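Local coordinates for peptidase S9 prolyl oligopeptidase catalytic domain-containing protein (Pyrococcus horikoshii, PDB 4HXF), which is probably a serine peptidase of the prolyl oligopeptidase family, an acylaminoacyl peptidase built from a beta-propeller and an alpha/beta-hydrolase domain and assembled as a hexamer, at residues 189-202 and 212-224. Numbering follows the deposited sequence.
Sequences HRDVIPRYFKYWDI and KLFEKVSFYAIDS
K216 lays its extended aliphatic chain over two rings at once: CD sits over the face of the H189 imidazole, 3.9 Å from its centroid, and CG over the face of the Y199 ring, both CH-pi contacts. The CG of K216 lies anti to the backbone N (chi1 -163°) and the chain stays straight from there, which carries NZ out to the D191 carboxylate in a salt bridge, 2.8 Å from OD2 on the syn side. R195 NH1 grips the same OD2 nearly along its C-O axis, so the shared carboxylate probably offsets the closeness of the two cations. The H189 ring spans two acids in its own plane, ND1 to D201 OD1 at 2.8 Å and NE2 to D191 OD1. D201 OD1 also accepts a hydrogen bond from the backbone N of K216 (3.0 Å); with E215 OE2 close by, the gathered carboxylates would tend to favour a protonated imidazole. A leucine in place of H189 has no N-H to give, and D201 would probably be held less firmly, by K216 N without the imidazole, the bridge between the two acids lost. The backbones form a hairpin of strands 200-206 and 209-217, the last two strands of one four-stranded propeller blade. Its pairing is twice interrupted: K216 and V217 face W200 in a G1 bulge, L213 and F214 face I202 in a classic bulge, where I202 O accepts from both L213 N and F214 N. Past the corner, strand 219-224 opens the next blade. There Y220 CB stands over the five-membered ring of W200, 4° off its normal. I202 CD1 bridges the corner, touching V217 CG2 (3.9 Å) before it and the edge of the F219 ring beyond it. S218 OG, at that corner, donates to K198 O at 2.7 Å and also bonds K237 N.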
loop_
_atom_site.group_PDB
_atom_site.type_symbol
_atom_site.label_atom_id
_atom_site.label_comp_id
_atom_site.label_asym_id
_atom_site.label_seq_id
_atom_site.Cartn_x
_atom_site.Cartn_y
_atom_site.Cartn_z
ATOM N N HIS A 189 -4.960 13.516 -47.194
ATOM C CA HIS A 189 -4.558 12.964 -48.444
ATOM C C HIS A 189 -3.064 12.702 -48.443
ATOM O O HIS A 189 -2.350 13.547 -47.994
ATOM C CB HIS A 189 -4.922 13.957 -49.590
ATOM C CG HIS A 189 -4.524 13.455 -50.928
ATOM N ND1 HIS A 189 -5.306 12.664 -51.698
ATOM C CD2 HIS A 189 -3.330 13.651 -51.651
ATOM C CE1 HIS A 189 -4.617 12.357 -52.827
ATOM N NE2 HIS A 189 -3.412 12.946 -52.762
ATOM N N ARG A 190 -2.666 11.592 -49.033
ATOM C CA ARG A 190 -1.229 11.256 -49.031
ATOM C C ARG A 190 -0.581 11.486 -50.397
ATOM O O ARG A 190 -0.983 10.843 -51.385
ATOM C CB ARG A 190 -0.965 9.837 -48.569
ATOM C CG ARG A 190 0.550 9.590 -48.360
ATOM C CD ARG A 190 0.822 8.114 -47.905
ATOM N NE ARG A 190 0.261 7.796 -46.576
ATOM C CZ ARG A 190 0.914 8.055 -45.430
ATOM N NH1 ARG A 190 2.075 8.592 -45.473
ATOM N NH2 ARG A 190 0.323 7.832 -44.279
ATOM N N ASP A 191 0.420 12.353 -50.467
ATOM C CA ASP A 191 1.327 12.456 -51.650
ATOM C C ASP A 191 2.704 11.905 -51.236
ATOM O O ASP A 191 2.748 10.740 -50.882
ATOM C CB ASP A 191 1.411 13.870 -52.148
ATOM C CG ASP A 191 -0.003 14.359 -52.747
ATOM O OD1 ASP A 191 -0.604 13.623 -53.438
ATOM O OD2 ASP A 191 -0.295 15.459 -52.517
ATOM N N VAL A 192 3.780 12.693 -51.218
ATOM C CA VAL A 192 5.124 12.113 -50.735
ATOM C C VAL A 192 4.996 11.921 -49.192
ATOM O O VAL A 192 5.396 10.903 -48.687
ATOM C CB VAL A 192 6.232 13.041 -51.092
ATOM C CG1 VAL A 192 7.562 12.591 -50.455
ATOM C CG2 VAL A 192 6.403 13.051 -52.636
ATOM N N ILE A 193 4.276 12.848 -48.558
ATOM C CA ILE A 193 3.881 12.788 -47.199
ATOM C C ILE A 193 2.404 13.093 -47.105
ATOM O O ILE A 193 1.778 13.599 -48.062
ATOM C CB ILE A 193 4.693 13.734 -46.323
ATOM C CG1 ILE A 193 4.532 15.209 -46.640
ATOM C CG2 ILE A 193 6.220 13.347 -46.506
ATOM C CD1 ILE A 193 5.092 16.207 -45.558
ATOM N N PRO A 194 1.783 12.857 -45.946
ATOM C CA PRO A 194 0.392 13.332 -45.777
ATOM C C PRO A 194 0.286 14.840 -45.837
ATOM O O PRO A 194 1.119 15.553 -45.293
ATOM C CB PRO A 194 -0.036 12.775 -44.387
ATOM C CG PRO A 194 0.962 11.717 -44.095
ATOM C CD PRO A 194 2.260 12.160 -44.750
ATOM N N ARG A 195 -0.749 15.316 -46.513
ATOM C CA ARG A 195 -0.962 16.764 -46.720
ATOM C C ARG A 195 -1.801 17.412 -45.618
ATOM O O ARG A 195 -2.928 17.968 -45.806
ATOM C CB ARG A 195 -1.533 16.978 -48.107
ATOM C CG ARG A 195 -0.841 16.295 -49.217
ATOM C CD ARG A 195 0.598 16.790 -49.431
ATOM N NE ARG A 195 0.783 18.224 -49.635
ATOM C CZ ARG A 195 0.685 18.801 -50.839
ATOM N NH1 ARG A 195 0.322 18.102 -51.896
ATOM N NH2 ARG A 195 0.918 20.100 -50.939
ATOM N N TYR A 196 -1.281 17.318 -44.397
ATOM C CA TYR A 196 -1.976 17.766 -43.226
ATOM C C TYR A 196 -2.369 19.200 -43.312
ATOM O O TYR A 196 -1.585 19.966 -43.791
ATOM C CB TYR A 196 -1.062 17.646 -42.039
ATOM C CG TYR A 196 -0.622 16.249 -41.682
ATOM C CD1 TYR A 196 0.705 15.869 -41.807
ATOM C CD2 TYR A 196 -1.542 15.323 -41.300
ATOM C CE1 TYR A 196 1.085 14.590 -41.420
ATOM C CE2 TYR A 196 -1.170 14.008 -40.944
ATOM C CZ TYR A 196 0.185 13.675 -40.965
ATOM O OH TYR A 196 0.502 12.361 -40.619
ATOM N N PHE A 197 -3.630 19.504 -42.986
ATOM C CA PHE A 197 -4.207 20.900 -42.950
ATOM C C PHE A 197 -4.351 21.460 -44.360
ATOM O O PHE A 197 -4.709 22.607 -44.519
ATOM C CB PHE A 197 -3.527 21.883 -41.974
ATOM C CG PHE A 197 -3.626 21.491 -40.539
ATOM C CD1 PHE A 197 -2.674 20.654 -39.976
ATOM C CD2 PHE A 197 -4.646 21.990 -39.740
ATOM C CE1 PHE A 197 -2.730 20.273 -38.642
ATOM C CE2 PHE A 197 -4.730 21.604 -38.395
ATOM C CZ PHE A 197 -3.777 20.764 -37.851
ATOM N N LYS A 198 -4.119 20.687 -45.393
ATOM C CA LYS A 198 -4.157 21.120 -46.775
ATOM C C LYS A 198 -5.057 20.326 -47.699
ATOM O O LYS A 198 -5.992 20.954 -48.326
ATOM C CB LYS A 198 -2.786 21.297 -47.431
ATOM C CG LYS A 198 -2.890 21.647 -48.949
ATOM C CD LYS A 198 -2.958 23.109 -49.269
ATOM C CE LYS A 198 -1.605 23.788 -49.059
ATOM N NZ LYS A 198 -0.472 23.865 -50.004
ATOM N N TYR A 199 -4.872 18.993 -47.770
ATOM C CA TYR A 199 -5.759 18.178 -48.552
ATOM C C TYR A 199 -6.266 16.958 -47.825
ATOM O O TYR A 199 -5.527 16.331 -47.122
ATOM C CB TYR A 199 -5.072 17.710 -49.807
ATOM C CG TYR A 199 -4.624 18.853 -50.733
ATOM C CD1 TYR A 199 -3.315 19.005 -51.056
ATOM C CD2 TYR A 199 -5.545 19.721 -51.347
ATOM C CE1 TYR A 199 -2.852 20.067 -51.870
ATOM C CE2 TYR A 199 -5.079 20.744 -52.229
ATOM C CZ TYR A 199 -3.726 20.880 -52.502
ATOM O OH TYR A 199 -3.164 21.908 -53.333
ATOM N N TRP A 200 -7.501 16.618 -48.062
ATOM C CA TRP A 200 -8.175 15.435 -47.523
ATOM C C TRP A 200 -8.862 14.657 -48.598
ATOM O O TRP A 200 -9.180 15.165 -49.672
ATOM C CB TRP A 200 -9.336 15.906 -46.583
ATOM C CG TRP A 200 -8.858 16.503 -45.285
ATOM C CD1 TRP A 200 -8.639 15.816 -44.046
ATOM C CD2 TRP A 200 -8.550 17.901 -45.027
ATOM N NE1 TRP A 200 -8.238 16.684 -43.089
ATOM C CE2 TRP A 200 -8.139 17.980 -43.628
ATOM C CE3 TRP A 200 -8.466 19.035 -45.819
ATOM C CZ2 TRP A 200 -7.758 19.165 -43.047
ATOM C CZ3 TRP A 200 -8.143 20.221 -45.208
ATOM C CH2 TRP A 200 -7.699 20.274 -43.876
ATOM N N ASP A 201 -9.070 13.379 -48.314
ATOM C CA ASP A 201 -9.995 12.515 -49.022
ATOM C C ASP A 201 -11.187 12.278 -48.096
ATOM O O ASP A 201 -10.973 12.144 -46.879
ATOM C CB ASP A 201 -9.353 11.194 -49.383
ATOM C CG ASP A 201 -8.083 11.365 -50.237
ATOM O OD1 ASP A 201 -7.975 12.351 -50.985
ATOM O OD2 ASP A 201 -7.258 10.469 -50.132
ATOM N N ILE A 202 -12.382 12.347 -48.609
ATOM C CA ILE A 202 -13.571 12.214 -47.795
ATOM C C ILE A 202 -14.402 11.042 -48.287
ATOM O O ILE A 202 -14.693 10.884 -49.489
ATOM C CB ILE A 202 -14.406 13.533 -47.817
ATOM C CG1 ILE A 202 -13.547 14.749 -47.462
ATOM C CG2 ILE A 202 -15.706 13.452 -46.973
ATOM C CD1 ILE A 202 -14.261 16.123 -47.517
ATOM N N LYS A 212 -15.935 6.815 -51.875
ATOM C CA LYS A 212 -15.220 8.073 -51.836
ATOM C C LYS A 212 -16.085 9.196 -52.311
ATOM O O LYS A 212 -16.710 9.118 -53.392
ATOM C CB LYS A 212 -13.928 7.994 -52.657
ATOM C CG LYS A 212 -13.019 9.157 -52.374
ATOM C CD LYS A 212 -11.792 9.106 -53.245
ATOM C CE LYS A 212 -10.760 8.214 -52.699
ATOM N NZ LYS A 212 -9.709 7.984 -53.768
ATOM N N LEU A 213 -16.183 10.265 -51.561
ATOM C CA LEU A 213 -17.003 11.385 -51.989
ATOM C C LEU A 213 -16.159 12.448 -52.679
ATOM O O LEU A 213 -16.598 13.116 -53.642
ATOM C CB LEU A 213 -17.778 12.025 -50.788
ATOM C CG LEU A 213 -18.807 11.232 -50.033
ATOM C CD1 LEU A 213 -19.346 12.176 -48.941
ATOM C CD2 LEU A 213 -19.971 10.792 -50.996
ATOM N N PHE A 214 -15.001 12.704 -52.094
ATOM C CA PHE A 214 -14.082 13.700 -52.568
ATOM C C PHE A 214 -12.691 13.226 -52.509
ATOM O O PHE A 214 -12.245 12.547 -51.553
ATOM C CB PHE A 214 -14.128 15.023 -51.720
ATOM C CG PHE A 214 -15.422 15.746 -51.803
ATOM C CD1 PHE A 214 -16.379 15.565 -50.829
ATOM C CD2 PHE A 214 -15.737 16.549 -52.925
ATOM C CE1 PHE A 214 -17.644 16.147 -50.907
ATOM C CE2 PHE A 214 -17.008 17.182 -52.990
ATOM C CZ PHE A 214 -17.944 16.963 -51.983
ATOM N N GLU A 215 -11.876 13.697 -53.462
ATOM C CA GLU A 215 -10.500 13.337 -53.492
ATOM C C GLU A 215 -9.637 14.576 -53.543
ATOM O O GLU A 215 -9.834 15.393 -54.482
ATOM C CB GLU A 215 -10.296 12.492 -54.751
ATOM C CG GLU A 215 -8.869 12.356 -55.092
ATOM C CD GLU A 215 -8.284 11.072 -54.642
ATOM O OE1 GLU A 215 -8.633 10.048 -55.310
ATOM O OE2 GLU A 215 -7.428 11.127 -53.734
ATOM N N LYS A 216 -8.687 14.708 -52.631
ATOM C CA LYS A 216 -7.698 15.800 -52.572
ATOM C C LYS A 216 -8.372 17.166 -52.600
ATOM O O LYS A 216 -8.119 18.021 -53.517
ATOM C CB LYS A 216 -6.634 15.631 -53.651
ATOM C CG LYS A 216 -5.410 16.450 -53.414
ATOM C CD LYS A 216 -4.264 16.009 -54.409
ATOM C CE LYS A 216 -2.989 16.719 -54.147
ATOM N NZ LYS A 216 -1.906 15.839 -54.779
ATOM N N VAL A 217 -9.244 17.359 -51.618
ATOM C CA VAL A 217 -9.986 18.643 -51.490
ATOM C C VAL A 217 -9.445 19.343 -50.232
ATOM O O VAL A 217 -8.856 18.686 -49.307
ATOM C CB VAL A 217 -11.468 18.449 -51.386
ATOM C CG1 VAL A 217 -12.031 18.062 -52.789
ATOM C CG2 VAL A 217 -11.799 17.442 -50.284
ATOM N N SER A 218 -9.649 20.680 -50.091
ATOM C CA SER A 218 -9.017 21.406 -48.971
ATOM C C SER A 218 -10.112 21.724 -47.975
ATOM O O SER A 218 -10.038 22.741 -47.268
ATOM C CB SER A 218 -8.339 22.707 -49.500
ATOM O OG SER A 218 -7.209 22.372 -50.286
ATOM N N PHE A 219 -11.123 20.841 -47.845
ATOM C CA PHE A 219 -12.094 20.913 -46.765
ATOM C C PHE A 219 -12.315 19.563 -46.158
ATOM O O PHE A 219 -11.926 18.549 -46.756
ATOM C CB PHE A 219 -13.411 21.553 -47.157
ATOM C CG PHE A 219 -14.032 21.155 -48.493
ATOM C CD1 PHE A 219 -14.637 22.165 -49.275
ATOM C CD2 PHE A 219 -14.263 19.855 -48.839
ATOM C CE1 PHE A 219 -15.334 21.805 -50.452
ATOM C CE2 PHE A 219 -14.915 19.486 -50.051
ATOM C CZ PHE A 219 -15.439 20.467 -50.821
ATOM N N TYR A 220 -12.824 19.544 -44.930
ATOM C CA TYR A 220 -13.212 18.288 -44.278
ATOM C C TYR A 220 -14.602 18.457 -43.712
ATOM O O TYR A 220 -15.124 19.577 -43.595
ATOM C CB TYR A 220 -12.127 17.858 -43.232
ATOM C CG TYR A 220 -11.937 18.862 -42.118
ATOM C CD1 TYR A 220 -11.059 19.938 -42.268
ATOM C CD2 TYR A 220 -12.528 18.691 -40.879
ATOM C CE1 TYR A 220 -10.768 20.828 -41.252
ATOM C CE2 TYR A 220 -12.284 19.648 -39.853
ATOM C CZ TYR A 220 -11.460 20.717 -40.085
ATOM O OH TYR A 220 -11.161 21.675 -39.101
ATOM N N ALA A 221 -15.251 17.353 -43.346
ATOM C CA ALA A 221 -16.662 17.411 -42.887
ATOM C C ALA A 221 -16.661 17.758 -41.362
ATOM O O ALA A 221 -15.878 17.205 -40.541
ATOM C CB ALA A 221 -17.367 16.066 -43.166
ATOM N N ILE A 222 -17.461 18.714 -40.988
ATOM C CA ILE A 222 -17.586 19.162 -39.616
ATOM C C ILE A 222 -18.961 18.905 -38.988
ATOM O O ILE A 222 -19.013 18.846 -37.729
ATOM C CB ILE A 222 -17.166 20.655 -39.461
ATOM C CG1 ILE A 222 -17.949 21.618 -40.289
ATOM C CG2 ILE A 222 -15.605 20.748 -39.648
ATOM C CD1 ILE A 222 -17.906 23.083 -39.868
ATOM N N ASP A 223 -20.031 18.789 -39.791
ATOM C CA ASP A 223 -21.362 18.602 -39.249
ATOM C C ASP A 223 -22.308 18.070 -40.294
ATOM O O ASP A 223 -21.958 18.019 -41.456
ATOM C CB ASP A 223 -21.825 19.955 -38.618
ATOM C CG ASP A 223 -22.897 19.785 -37.492
ATOM O OD1 ASP A 223 -23.177 18.629 -37.095
ATOM O OD2 ASP A 223 -23.432 20.827 -37.095
ATOM N N SER A 224 -23.476 17.628 -39.863
ATOM C CA SER A 224 -24.536 17.173 -40.681
ATOM C C SER A 224 -25.838 17.376 -40.009
ATOM O O SER A 224 -25.975 17.268 -38.757
ATOM C CB SER A 224 -24.293 15.688 -40.983
ATOM O OG SER A 224 -25.459 15.076 -41.588
#